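Local coordinates for protein EreC (Klebsiella pneumoniae, PDB 6XCQ) that probably inactivates macrolide antibiotics such as erythromycin by ester hydrolysis, an esterase activity linked to macrolide resistance, at residues A[81-86]-A[133-138]; A[85-90]-A[140-145]; A[216-221]-A[257-262]. The protein carries 1 engineered substitution. All coordinates share one frame; numbering follows the deposited sequence. Where two conformers were deposited one is given.

In the fold
From the N terminus, helix 73-90 comes first and supplies one side of both contact 1 and contact 2. The chain then runs through strand 94-97 and helix 101-112 into helix 126-146. There 133-138 returns to 81-86, closing a loop of 46 residues, and 140-145 returns to 85-90, closing one of 49. The two loops overlap and cross. Their contacts, about 8 Å apart between centres, tie together two helices packed beside the mixed sheet. Contact 3 forms later in the chain. It closes a loop of 35 residues and joins helices 212-231 and 244-267 of a mainly helical region, about 35 Å from contact 1 between centres.

Contact 1 of 3, residues A[81-86]-A[133-138]; sequences SLIRYL and GSVLIW
The indole of Trp138 meets Arg84 and Ile83 with its benzene edge. Arg84 CG lies in the ring plane, 3.8 Å from Trp138 CZ2 and nearly as close to CH2. Ile83 CG2 sits near the same plane, 4.2 Å from Trp138 CZ3. Val135 O, from the same helix as the indole, is also at the edge, in plane. Tyr142 of the next turn stacks on Trp138. Trp138 CG is anti to its own backbone N (chi1 172°), which sends the ring toward helix 73-90. The Arg84 chain crosses the indole at about a right angle. Arg84 NH1 bonds to Pro42 O and Trp138 NE1 to Gln43 OE1, both between strand 33-36 and helix 54-57. One turn earlier on helix 126-146, Val135 CG1 lies 4.2 Å from Ile83 CD1, but Val135 has two conformers and this touch is less certain. The segments run at 44° and their axes approach to 12.1 Å, a separation bridged mainly by Trp138, Ile83 and Arg84. Helix 73-90 connects parallel strands 62-65 and 94-97, and helix 126-146 lies between 94-97 and 151-154, so helices of successive beta-alpha-beta units pack here. Ile83 also rests on Leu65 of strand 62-65. Helix 101-112 packs against Leu136 and Ile137.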
ATOM      1  N   SER A  81       2.087  12.284  11.930  1.00 11.96           N
ATOM      2  CA  SER A  81       3.242  12.969  12.508  1.00 19.09           C
ATOM      3  C   SER A  81       4.493  12.771  11.656  1.00 18.17           C
ATOM      4  O   SER A  81       5.256  13.712  11.425  1.00 17.39           O
ATOM      5  CB  SER A  81       3.487  12.474  13.936  1.00 14.55           C
ATOM      6  OG  SER A  81       2.473  12.967  14.801  1.00 23.04           O
ATOM      7  N   LEU A  82       4.737  11.545  11.201  1.00 18.11           N
ATOM      8  CA  LEU A  82       5.950  11.304  10.440  1.00 17.26           C
ATOM      9  C   LEU A  82       5.850  11.888   9.032  1.00 15.45           C
ATOM     10  O   LEU A  82       6.872  12.234   8.437  1.00 14.18           O
ATOM     11  CB  LEU A  82       6.244   9.811  10.406  1.00 11.83           C
ATOM     12  CG  LEU A  82       6.881   9.368  11.727  1.00 25.97           C
ATOM     13  CD1 LEU A  82       6.855   7.865  11.898  1.00 26.49           C
ATOM     14  CD2 LEU A  82       8.306   9.892  11.784  1.00 28.07           C
ATOM     15  N   ILE A  83       4.640  12.021   8.493  1.00 12.55           N
ATOM     16  CA  ILE A  83       4.464  12.772   7.249  1.00 17.86           C
ATOM     17  C   ILE A  83       4.895  14.223   7.459  1.00 20.77           C
ATOM     18  O   ILE A  83       5.677  14.775   6.677  1.00 17.39           O
ATOM     19  CB  ILE A  83       3.005  12.662   6.759  1.00 16.92           C
ATOM     20  CG1 ILE A  83       2.730  11.249   6.247  1.00 19.03           C
ATOM     21  CG2 ILE A  83       2.710  13.664   5.649  1.00 15.38           C
ATOM     22  CD1 ILE A  83       1.240  10.908   6.118  1.00 14.13           C
ATOM     23  N   ARG A  84       4.447  14.840   8.561  1.00 20.02           N
ATOM     24  CA  ARG A  84       4.887  16.198   8.887  1.00 25.19           C
ATOM     25  C   ARG A  84       6.409  16.301   8.916  1.00 31.53           C
ATOM     26  O   ARG A  84       6.993  17.219   8.333  1.00 22.66           O
ATOM     27  CB  ARG A  84       4.306  16.638  10.234  1.00 23.73           C
ATOM     28  CG  ARG A  84       2.920  17.248  10.148  1.00 28.09           C
ATOM     29  CD  ARG A  84       2.640  18.100  11.371  1.00 22.94           C
ATOM     30  NE  ARG A  84       3.430  19.324  11.326  1.00 24.86           N
ATOM     31  CZ  ARG A  84       3.681  20.096  12.375  1.00 27.63           C
ATOM     32  NH1 ARG A  84       3.208  19.769  13.575  1.00 20.90           N
ATOM     33  NH2 ARG A  84       4.416  21.192  12.221  1.00 23.11           N
ATOM     34  N   TYR A  85       7.070  15.356   9.587  1.00 21.36           N
ATOM     35  CA  TYR A  85       8.528  15.392   9.670  1.00 21.12           C
ATOM     36  C   TYR A  85       9.177  15.260   8.293  1.00 22.98           C
ATOM     37  O   TYR A  85      10.113  15.998   7.959  1.00 24.34           O
ATOM     38  CB  TYR A  85       9.011  14.282  10.601  1.00 27.57           C
ATOM     39  CG  TYR A  85      10.487  14.004  10.503  1.00 24.90           C
ATOM     40  CD1 TYR A  85      11.417  14.886  11.038  1.00 27.14           C
ATOM     41  CD2 TYR A  85      10.949  12.850   9.893  1.00 29.16           C
ATOM     42  CE1 TYR A  85      12.772  14.622  10.967  1.00 25.96           C
ATOM     43  CE2 TYR A  85      12.294  12.579   9.810  1.00 32.49           C
ATOM     44  CZ  TYR A  85      13.202  13.465  10.351  1.00 33.72           C
ATOM     45  OH  TYR A  85      14.544  13.179  10.265  1.00 35.27           O
ATOM     46  N   LEU A  86       8.711  14.309   7.484  1.00 20.43           N
ATOM     47  CA  LEU A  86       9.340  14.081   6.186  1.00 18.89           C
ATOM     48  C   LEU A  86       9.056  15.235   5.233  1.00 19.28           C
ATOM     49  O   LEU A  86       9.934  15.647   4.461  1.00 21.01           O
ATOM     50  CB  LEU A  86       8.854  12.761   5.591  1.00 18.46           C
ATOM     51  CG  LEU A  86       9.314  11.508   6.335  1.00 22.21           C
ATOM     52  CD1 LEU A  86       8.553  10.260   5.854  1.00 15.84           C
ATOM     53  CD2 LEU A  86      10.808  11.362   6.172  1.00 18.79           C
ATOM     54  N   GLY A 133      -8.918   6.562   5.474  1.00 17.10           N
ATOM     55  CA  GLY A 133      -9.795   7.715   5.642  1.00 14.54           C
ATOM     56  C   GLY A 133      -9.296   8.703   6.672  1.00 16.53           C
ATOM     57  O   GLY A 133      -9.330   9.918   6.460  1.00 19.12           O
ATOM     58  N   SER A 134      -8.805   8.194   7.798  1.00 18.36           N
ATOM     59  CA  SER A 134      -8.394   9.068   8.890  1.00 13.15           C
ATOM     60  C   SER A 134      -7.214   9.941   8.466  1.00 17.59           C
ATOM     61  O   SER A 134      -7.217  11.162   8.675  1.00 15.06           O
ATOM     62  CB  SER A 134      -8.042   8.196  10.101  1.00 15.83           C
ATOM     63  OG  SER A 134      -9.241   7.750  10.724  1.00 17.58           O
ATOM     64  N   VAL A 135      -6.188   9.327   7.868  0.52 11.55           N
ATOM     65  CA  VAL A 135      -5.026  10.084   7.404  0.52 13.39           C
ATOM     66  C   VAL A 135      -5.415  11.026   6.273  0.52 14.65           C
ATOM     67  O   VAL A 135      -4.935  12.165   6.201  0.52 17.69           O
ATOM     68  CB  VAL A 135      -3.896   9.127   6.973  0.52 13.80           C
ATOM     69  CG1 VAL A 135      -2.784   9.889   6.271  0.52 14.96           C
ATOM     70  CG2 VAL A 135      -3.329   8.385   8.169  0.52 11.48           C
ATOM     71  N   LEU A 136      -6.295  10.576   5.376  1.00 12.68           N
ATOM     72  CA  LEU A 136      -6.652  11.405   4.221  1.00 17.89           C
ATOM     73  C   LEU A 136      -7.383  12.674   4.651  1.00 18.57           C
ATOM     74  O   LEU A 136      -7.099  13.766   4.139  1.00 15.41           O
ATOM     75  CB  LEU A 136      -7.515  10.601   3.247  1.00 17.65           C
ATOM     76  CG  LEU A 136      -6.757   9.594   2.393  1.00 17.01           C
ATOM     77  CD1 LEU A 136      -7.744   8.619   1.738  1.00 15.19           C
ATOM     78  CD2 LEU A 136      -5.963  10.342   1.360  1.00 18.20           C
ATOM     79  N   ILE A 137      -8.321  12.546   5.595  1.00 17.28           N
ATOM     80  CA  ILE A 137      -9.028  13.713   6.117  1.00 15.94           C
ATOM     81  C   ILE A 137      -8.048  14.669   6.779  1.00 22.49           C
ATOM     82  O   ILE A 137      -8.132  15.892   6.604  1.00 23.35           O
ATOM     83  CB  ILE A 137     -10.139  13.286   7.096  1.00 17.58           C
ATOM     84  CG1 ILE A 137     -11.207  12.457   6.390  1.00 13.90           C
ATOM     85  CG2 ILE A 137     -10.778  14.514   7.753  1.00 16.48           C
ATOM     86  CD1 ILE A 137     -12.063  11.641   7.388  1.00 16.27           C
ATOM     87  N   TRP A 138      -7.090  14.128   7.536  1.00 20.87           N
ATOM     88  CA  TRP A 138      -6.067  14.977   8.134  1.00 18.84           C
ATOM     89  C   TRP A 138      -5.204  15.649   7.065  1.00 19.30           C
ATOM     90  O   TRP A 138      -4.948  16.856   7.129  1.00 20.64           O
ATOM     91  CB  TRP A 138      -5.198  14.162   9.101  1.00 14.26           C
ATOM     92  CG  TRP A 138      -4.045  14.970   9.566  1.00 17.83           C
ATOM     93  CD1 TRP A 138      -4.041  15.889  10.579  1.00 24.83           C
ATOM     94  CD2 TRP A 138      -2.731  14.973   9.014  1.00 18.57           C
ATOM     95  NE1 TRP A 138      -2.792  16.456  10.696  1.00 20.80           N
ATOM     96  CE2 TRP A 138      -1.970  15.907   9.748  1.00 18.56           C
ATOM     97  CE3 TRP A 138      -2.117  14.275   7.970  1.00 17.17           C
ATOM     98  CZ2 TRP A 138      -0.639  16.162   9.466  1.00 26.75           C
ATOM     99  CZ3 TRP A 138      -0.798  14.522   7.703  1.00 14.63           C
ATOM    100  CH2 TRP A 138      -0.068  15.458   8.445  1.00 16.48           C
TER

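Contact 2 of 3, residues A[85-90]-A[140-145]; sequences YLVERH and KSYLRE
Tyr142 and Glu88 come from opposite directions, and the carboxylate meets the phenol at its edge, near the ring plane. The phenol of Tyr142 donates to Glu88, with OH 2.7 Å from OE2. The carboxylate is nearly coplanar with the phenol ring, 13° apart. OE2 accepts through its anti lone pair, on the far side from OE1. The coplanar setting also brings OE2 to 3.3 Å from Tyr142 CE1. Glu88 is extended beyond CG (chi2 177°), which carries its carboxylate out past the helix surface to the phenol. The Tyr142 ring spans the space between the helices. The fit is close, since Glu88 CG is only 3.1 Å from Tyr142 OH. Val87, beside Glu88 on helix 73-90, brings its CG1 to 3.7 Å from Tyr142 OH, a plain packing contact. A further hydrogen bond lies within helix 73-90: His90 NE2 donates to Tyr85 OH over 2.9 Å. That bond is bent. Tyr85 OH also bonds to Thr54 OG1, which ties this end of the helix to helix 54-57. The arrangement pairs a buried tyrosine with a glutamate between helices 73-90 and 126-146, near the C-terminal ends of both. Glu88 OE2 has a second partner, a salt bridge to Arg84 NE one turn earlier. Two donors thus grip one carboxylate oxygen. They would tend to keep Glu88 ionised and to fix the rotation of its carboxylate, while the charge would strengthen the bond from the tyrosine.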
ATOM      1  N   TYR A  85       7.070  15.356   9.587  1.00 21.36           N
ATOM      2  CA  TYR A  85       8.528  15.392   9.670  1.00 21.12           C
ATOM      3  C   TYR A  85       9.177  15.260   8.293  1.00 22.98           C
ATOM      4  O   TYR A  85      10.113  15.998   7.959  1.00 24.34           O
ATOM      5  CB  TYR A  85       9.011  14.282  10.601  1.00 27.57           C
ATOM      6  CG  TYR A  85      10.487  14.004  10.503  1.00 24.90           C
ATOM      7  CD1 TYR A  85      11.417  14.886  11.038  1.00 27.14           C
ATOM      8  CD2 TYR A  85      10.949  12.850   9.893  1.00 29.16           C
ATOM      9  CE1 TYR A  85      12.772  14.622  10.967  1.00 25.96           C
ATOM     10  CE2 TYR A  85      12.294  12.579   9.810  1.00 32.49           C
ATOM     11  CZ  TYR A  85      13.202  13.465  10.351  1.00 33.72           C
ATOM     12  OH  TYR A  85      14.544  13.179  10.265  1.00 35.27           O
ATOM     13  N   LEU A  86       8.711  14.309   7.484  1.00 20.43           N
ATOM     14  CA  LEU A  86       9.340  14.081   6.186  1.00 18.89           C
ATOM     15  C   LEU A  86       9.056  15.235   5.233  1.00 19.28           C
ATOM     16  O   LEU A  86       9.934  15.647   4.461  1.00 21.01           O
ATOM     17  CB  LEU A  86       8.854  12.761   5.591  1.00 18.46           C
ATOM     18  CG  LEU A  86       9.314  11.508   6.335  1.00 22.21           C
ATOM     19  CD1 LEU A  86       8.553  10.260   5.854  1.00 15.84           C
ATOM     20  CD2 LEU A  86      10.808  11.362   6.172  1.00 18.79           C
ATOM     21  N   VAL A  87       7.844  15.780   5.284  1.00 16.13           N
ATOM     22  CA  VAL A  87       7.493  16.887   4.404  1.00 20.87           C
ATOM     23  C   VAL A  87       8.209  18.157   4.841  1.00 26.71           C
ATOM     24  O   VAL A  87       8.904  18.804   4.048  1.00 28.38           O
ATOM     25  CB  VAL A  87       5.969  17.084   4.363  1.00 22.61           C
ATOM     26  CG1 VAL A  87       5.631  18.447   3.744  1.00 26.64           C
ATOM     27  CG2 VAL A  87       5.330  15.970   3.571  1.00 21.81           C
ATOM     28  N   GLU A  88       8.079  18.517   6.116  1.00 21.25           N
ATOM     29  CA  GLU A  88       8.549  19.829   6.543  1.00 22.56           C
ATOM     30  C   GLU A  88      10.043  19.884   6.792  1.00 20.86           C
ATOM     31  O   GLU A  88      10.622  20.976   6.740  1.00 28.33           O
ATOM     32  CB  GLU A  88       7.806  20.277   7.791  1.00 24.33           C
ATOM     33  CG  GLU A  88       6.341  20.429   7.554  1.00 27.25           C
ATOM     34  CD  GLU A  88       5.628  20.811   8.816  1.00 29.49           C
ATOM     35  OE1 GLU A  88       6.324  21.252   9.750  1.00 29.74           O
ATOM     36  OE2 GLU A  88       4.395  20.650   8.883  1.00 29.88           O
ATOM     37  N   ARG A  89      10.695  18.751   7.042  1.00 21.79           N
ATOM     38  CA  ARG A  89      12.115  18.792   7.346  1.00 25.67           C
ATOM     39  C   ARG A  89      12.989  18.132   6.300  1.00 34.22           C
ATOM     40  O   ARG A  89      14.192  18.405   6.274  1.00 26.59           O
ATOM     41  CB  ARG A  89      12.392  18.152   8.714  1.00 28.41           C
ATOM     42  CG  ARG A  89      11.829  18.972   9.855  1.00 34.24           C
ATOM     43  CD  ARG A  89      12.545  20.324   9.980  1.00 43.31           C
ATOM     44  NE  ARG A  89      12.151  21.034  11.197  1.00 50.76           N
ATOM     45  CZ  ARG A  89      12.681  20.814  12.396  1.00 49.21           C
ATOM     46  NH1 ARG A  89      13.649  19.915  12.548  1.00 56.93           N
ATOM     47  NH2 ARG A  89      12.250  21.503  13.445  1.00 56.01           N
ATOM     48  N   HIS A  90      12.422  17.297   5.428  1.00 25.80           N
ATOM     49  CA  HIS A  90      13.194  16.657   4.375  1.00 26.35           C
ATOM     50  C   HIS A  90      12.556  16.819   3.000  1.00 18.78           C
ATOM     51  O   HIS A  90      13.006  16.175   2.042  1.00 26.03           O
ATOM     52  CB  HIS A  90      13.412  15.175   4.709  1.00 21.78           C
ATOM     53  CG  HIS A  90      14.297  14.955   5.897  1.00 29.93           C
ATOM     54  ND1 HIS A  90      15.671  14.990   5.814  1.00 25.73           N
ATOM     55  CD2 HIS A  90      14.006  14.706   7.198  1.00 28.91           C
ATOM     56  CE1 HIS A  90      16.190  14.776   7.010  1.00 37.38           C
ATOM     57  NE2 HIS A  90      15.201  14.594   7.867  1.00 30.04           N
ATOM     58  N   LYS A 140      -5.827  16.532   4.026  1.00 19.14           N
ATOM     59  CA  LYS A 140      -6.507  17.637   3.354  1.00 25.13           C
ATOM     60  C   LYS A 140      -6.479  18.899   4.211  1.00 25.51           C
ATOM     61  O   LYS A 140      -6.167  19.986   3.717  1.00 23.87           O
ATOM     62  CB  LYS A 140      -7.943  17.239   3.010  1.00 18.07           C
ATOM     63  CG  LYS A 140      -8.769  18.341   2.346  1.00 25.21           C
ATOM     64  CD  LYS A 140     -10.144  17.832   1.917  1.00 21.20           C
ATOM     65  CE  LYS A 140     -10.941  18.913   1.113  1.00 22.36           C
ATOM     66  NZ  LYS A 140     -12.230  18.338   0.605  1.00 22.20           N
ATOM     67  N   SER A 141      -6.785  18.776   5.506  1.00 23.23           N
ATOM     68  CA  SER A 141      -6.707  19.937   6.390  1.00 22.57           C
ATOM     69  C   SER A 141      -5.287  20.463   6.463  1.00 25.15           C
ATOM     70  O   SER A 141      -5.040  21.664   6.274  1.00 26.85           O
ATOM     71  CB  SER A 141      -7.214  19.579   7.788  1.00 27.11           C
ATOM     72  OG  SER A 141      -8.479  18.946   7.726  1.00 43.48           O
ATOM     73  N   TYR A 142      -4.339  19.568   6.739  1.00 23.24           N
ATOM     74  CA  TYR A 142      -2.925  19.930   6.800  1.00 26.01           C
ATOM     75  C   TYR A 142      -2.478  20.707   5.561  1.00 20.32           C
ATOM     76  O   TYR A 142      -1.802  21.737   5.665  1.00 22.87           O
ATOM     77  CB  TYR A 142      -2.085  18.664   6.968  1.00 22.12           C
ATOM     78  CG  TYR A 142      -0.598  18.899   6.865  1.00 21.28           C
ATOM     79  CD1 TYR A 142       0.075  19.657   7.819  1.00 25.60           C
ATOM     80  CD2 TYR A 142       0.137  18.342   5.830  1.00 24.50           C
ATOM     81  CE1 TYR A 142       1.437  19.868   7.734  1.00 24.40           C
ATOM     82  CE2 TYR A 142       1.504  18.550   5.729  1.00 26.99           C
ATOM     83  CZ  TYR A 142       2.144  19.312   6.686  1.00 22.35           C
ATOM     84  OH  TYR A 142       3.496  19.510   6.591  1.00 27.62           O
ATOM     85  N   LEU A 143      -2.825  20.214   4.374  1.00 29.75           N
ATOM     86  CA  LEU A 143      -2.394  20.900   3.154  1.00 28.16           C
ATOM     87  C   LEU A 143      -3.049  22.273   3.030  1.00 27.85           C
ATOM     88  O   LEU A 143      -2.374  23.261   2.717  1.00 31.72           O
ATOM     89  CB  LEU A 143      -2.703  20.037   1.933  1.00 22.02           C
ATOM     90  CG  LEU A 143      -1.889  18.744   1.894  1.00 23.00           C
ATOM     91  CD1 LEU A 143      -2.222  17.931   0.663  1.00 28.40           C
ATOM     92  CD2 LEU A 143      -0.394  19.030   1.983  1.00 21.46           C
ATOM     93  N   ARG A 144      -4.354  22.364   3.297  1.00 29.02           N
ATOM     94  CA  ARG A 144      -5.031  23.657   3.229  1.00 32.55           C
ATOM     95  C   ARG A 144      -4.434  24.649   4.219  1.00 46.37           C
ATOM     96  O   ARG A 144      -4.078  25.773   3.850  1.00 46.90           O
ATOM     97  CB  ARG A 144      -6.524  23.484   3.493  1.00 34.47           C
ATOM     98  CG  ARG A 144      -7.244  24.808   3.705  1.00 53.16           C
ATOM     99  CD  ARG A 144      -8.751  24.637   3.867  1.00 49.04           C
ATOM    100  NE  ARG A 144      -9.105  23.920   5.092  1.00 58.68           N
ATOM    101  CZ  ARG A 144      -9.541  22.664   5.128  1.00 56.35           C
ATOM    102  NH1 ARG A 144      -9.840  22.091   6.291  1.00 53.22           N
ATOM    103  NH2 ARG A 144      -9.687  21.976   4.000  1.00 54.77           N
ATOM    104  N   GLU A 145      -4.318  24.250   5.490  1.00 35.02           N
ATOM    105  CA  GLU A 145      -3.860  25.175   6.521  1.00 27.10           C
ATOM    106  C   GLU A 145      -2.388  25.528   6.347  1.00 42.21           C
ATOM    107  O   GLU A 145      -1.984  26.667   6.606  1.00 49.61           O
ATOM    108  CB  GLU A 145      -4.140  24.582   7.909  1.00 25.24           C
ATOM    109  CG  GLU A 145      -5.645  24.580   8.236  1.00 35.21           C
ATOM    110  CD  GLU A 145      -6.040  23.650   9.381  1.00 52.46           C
ATOM    111  OE1 GLU A 145      -5.145  23.149  10.096  1.00 50.48           O
ATOM    112  OE2 GLU A 145      -7.259  23.424   9.561  1.00 44.15           O
TER

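Contact 3 of 3, residues A[216-221]-A[257-262]; sequences EKAISG and YTLETL
Leu259, which meets Ala218 and Ile219, lies in a helical turn where Tyr257 O accepts two hydrogen bonds. Thr261 N gives the regular helix bond, and Thr261 OG1 adds a second, 2.9 Å from Tyr257 O. The two donors reach the oxygen from opposite faces of the carbonyl plane, and the hydroxyl is tilted 25° from it. This pins the threonine side chain back onto its own helix. The contact itself is apolar. Leu259 CG stands anti to the carbonyl carbon (chi1 -61°), and from there CD1 pushes in between the two partners: it is 4.1 Å from Ala218 CB and also 4.1 Å from Ile219 CG1. The same methyl lies 4.0 Å from Ala218 O, so it packs on the backbone as well. Leu259 and Ile219 run alongside each other, heading opposite ways. The close approach, 6.8 Å between Ile219 CA and Leu259 CA, is consistent with the small Ala218 at the interface. Trp207 of helix 200-208 touches both Ile219 and Leu259. Leu188 of helix 182-191 packs on Ala218. Farther round helix 244-267, Tyr257, Glu260 and Thr261 meet helix 279-295. The contact lies in a mainly helical region.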
ATOM      1  N   GLU A 216      -8.928 -17.849 -19.139  1.00 21.31           N
ATOM      2  CA  GLU A 216      -7.724 -17.918 -19.947  1.00 24.03           C
ATOM      3  C   GLU A 216      -7.851 -17.085 -21.212  1.00 26.27           C
ATOM      4  O   GLU A 216      -6.867 -16.479 -21.649  1.00 23.70           O
ATOM      5  CB  GLU A 216      -7.404 -19.374 -20.257  1.00 24.04           C
ATOM      6  CG  GLU A 216      -6.784 -20.032 -19.044  1.00 36.66           C
ATOM      7  CD  GLU A 216      -6.706 -21.536 -19.133  1.00 40.29           C
ATOM      8  OE1 GLU A 216      -7.287 -22.118 -20.072  1.00 42.92           O
ATOM      9  OE2 GLU A 216      -6.058 -22.134 -18.244  1.00 44.98           O
ATOM     10  N   LYS A 217      -9.052 -17.025 -21.797  1.00 24.26           N
ATOM     11  CA  LYS A 217      -9.278 -16.117 -22.911  1.00 29.55           C
ATOM     12  C   LYS A 217      -9.035 -14.669 -22.503  1.00 26.24           C
ATOM     13  O   LYS A 217      -8.501 -13.879 -23.289  1.00 18.91           O
ATOM     14  CB  LYS A 217     -10.694 -16.291 -23.454  1.00 24.94           C
ATOM     15  CG  LYS A 217     -11.030 -15.327 -24.582  1.00 27.68           C
ATOM     16  CD  LYS A 217     -12.460 -15.511 -25.058  1.00 30.23           C
ATOM     17  CE  LYS A 217     -12.608 -16.829 -25.806  1.00 35.79           C
ATOM     18  NZ  LYS A 217     -11.813 -16.827 -27.068  1.00 56.21           N
ATOM     19  N   ALA A 218      -9.426 -14.289 -21.279  1.00 18.86           N
ATOM     20  CA  ALA A 218      -9.197 -12.909 -20.861  1.00 21.03           C
ATOM     21  C   ALA A 218      -7.720 -12.663 -20.579  1.00 20.15           C
ATOM     22  O   ALA A 218      -7.169 -11.626 -20.967  1.00 19.12           O
ATOM     23  CB  ALA A 218     -10.043 -12.576 -19.630  1.00 18.68           C
ATOM     24  N   ILE A 219      -7.065 -13.604 -19.905  1.00 16.84           N
ATOM     25  CA  ILE A 219      -5.635 -13.475 -19.636  1.00 21.65           C
ATOM     26  C   ILE A 219      -4.859 -13.393 -20.947  1.00 21.63           C
ATOM     27  O   ILE A 219      -3.983 -12.536 -21.123  1.00 19.54           O
ATOM     28  CB  ILE A 219      -5.156 -14.649 -18.761  1.00 19.42           C
ATOM     29  CG1 ILE A 219      -5.698 -14.512 -17.335  1.00 25.95           C
ATOM     30  CG2 ILE A 219      -3.636 -14.762 -18.752  1.00 18.07           C
ATOM     31  CD1 ILE A 219      -5.552 -15.802 -16.527  1.00 22.21           C
ATOM     32  N   SER A 220      -5.165 -14.288 -21.884  0.54 16.60           N
ATOM     33  CA  SER A 220      -4.495 -14.242 -23.178  0.54 21.57           C
ATOM     34  C   SER A 220      -4.808 -12.943 -23.913  0.54 17.87           C
ATOM     35  O   SER A 220      -3.941 -12.384 -24.599  0.54 21.18           O
ATOM     36  CB  SER A 220      -4.901 -15.452 -24.018  0.54 22.91           C
ATOM     37  OG  SER A 220      -4.549 -16.659 -23.359  0.54 24.56           O
ATOM     38  N   GLY A 221      -6.041 -12.446 -23.778  1.00 16.33           N
ATOM     39  CA  GLY A 221      -6.406 -11.201 -24.432  1.00 17.85           C
ATOM     40  C   GLY A 221      -5.583 -10.030 -23.935  1.00 20.87           C
ATOM     41  O   GLY A 221      -5.170  -9.171 -24.718  1.00 18.26           O
ATOM     42  N   TYR A 257      -1.876  -7.694 -13.991  1.00 24.04           N
ATOM     43  CA  TYR A 257      -1.580  -8.150 -12.635  1.00 14.22           C
ATOM     44  C   TYR A 257      -2.850  -8.323 -11.814  1.00 16.44           C
ATOM     45  O   TYR A 257      -2.867  -9.114 -10.858  1.00 14.92           O
ATOM     46  CB  TYR A 257      -0.610  -7.181 -11.961  1.00 15.13           C
ATOM     47  CG  TYR A 257       0.855  -7.452 -12.289  1.00 16.01           C
ATOM     48  CD1 TYR A 257       1.413  -7.064 -13.510  1.00 18.88           C
ATOM     49  CD2 TYR A 257       1.672  -8.106 -11.376  1.00 16.88           C
ATOM     50  CE1 TYR A 257       2.765  -7.321 -13.808  1.00 17.20           C
ATOM     51  CE2 TYR A 257       3.003  -8.358 -11.651  1.00 17.52           C
ATOM     52  CZ  TYR A 257       3.548  -7.973 -12.863  1.00 16.33           C
ATOM     53  OH  TYR A 257       4.863  -8.257 -13.103  1.00 16.00           O
ATOM     54  N   THR A 258      -3.927  -7.615 -12.167  1.00 16.41           N
ATOM     55  CA  THR A 258      -5.189  -7.838 -11.459  1.00 19.52           C
ATOM     56  C   THR A 258      -5.729  -9.239 -11.722  1.00 20.97           C
ATOM     57  O   THR A 258      -6.121  -9.952 -10.791  1.00 15.28           O
ATOM     58  CB  THR A 258      -6.218  -6.782 -11.853  1.00 12.62           C
ATOM     59  OG1 THR A 258      -5.777  -5.516 -11.371  1.00 15.12           O
ATOM     60  CG2 THR A 258      -7.549  -7.090 -11.212  1.00 24.40           C
ATOM     61  N   LEU A 259      -5.739  -9.663 -12.989  1.00 17.87           N
ATOM     62  CA  LEU A 259      -6.213 -11.007 -13.316  1.00 14.86           C
ATOM     63  C   LEU A 259      -5.345 -12.086 -12.663  1.00 18.09           C
ATOM     64  O   LEU A 259      -5.863 -13.084 -12.139  1.00 20.01           O
ATOM     65  CB  LEU A 259      -6.256 -11.188 -14.842  1.00 15.92           C
ATOM     66  CG  LEU A 259      -7.175 -10.245 -15.642  1.00 19.62           C
ATOM     67  CD1 LEU A 259      -7.422 -10.750 -17.082  1.00 15.39           C
ATOM     68  CD2 LEU A 259      -8.510 -10.012 -14.917  1.00 17.85           C
ATOM     69  N   GLU A 260      -4.021 -11.917 -12.684  1.00 16.83           N
ATOM     70  CA  GLU A 260      -3.166 -12.934 -12.074  1.00 14.90           C
ATOM     71  C   GLU A 260      -3.368 -12.970 -10.559  1.00 19.07           C
ATOM     72  O   GLU A 260      -3.397 -14.048  -9.952  1.00 15.98           O
ATOM     73  CB  GLU A 260      -1.703 -12.674 -12.437  1.00 22.30           C
ATOM     74  CG  GLU A 260      -0.686 -13.561 -11.702  1.00 16.72           C
ATOM     75  CD  GLU A 260      -0.853 -15.056 -11.968  1.00 28.24           C
ATOM     76  OE1 GLU A 260      -1.669 -15.457 -12.830  1.00 28.81           O
ATOM     77  OE2 GLU A 260      -0.145 -15.841 -11.300  1.00 27.04           O
ATOM     78  N   THR A 261      -3.573 -11.807  -9.945  1.00 20.35           N
ATOM     79  CA  THR A 261      -3.809 -11.763  -8.504  1.00 19.12           C
ATOM     80  C   THR A 261      -5.162 -12.379  -8.149  1.00 22.27           C
ATOM     81  O   THR A 261      -5.286 -13.060  -7.124  1.00 23.30           O
ATOM     82  CB  THR A 261      -3.686 -10.322  -8.010  1.00 15.28           C
ATOM     83  OG1 THR A 261      -2.328  -9.914  -8.150  1.00 15.90           O
ATOM     84  CG2 THR A 261      -4.069 -10.203  -6.512  1.00 26.14           C
ATOM     85  N   LEU A 262      -6.175 -12.196  -9.009  1.00 17.41           N
ATOM     86  CA  LEU A 262      -7.456 -12.877  -8.814  1.00 21.80           C
ATOM     87  C   LEU A 262      -7.292 -14.394  -8.871  1.00 24.91           C
ATOM     88  O   LEU A 262      -7.828 -15.123  -8.028  1.00 27.65           O
ATOM     89  CB  LEU A 262      -8.458 -12.411  -9.862  1.00 16.60           C
ATOM     90  CG  LEU A 262      -9.010 -11.001  -9.695  1.00 16.06           C
ATOM     91  CD1 LEU A 262      -9.707 -10.554 -10.987  1.00 20.09           C
ATOM     92  CD2 LEU A 262      -9.959 -10.939  -8.496  1.00 26.30           C
TER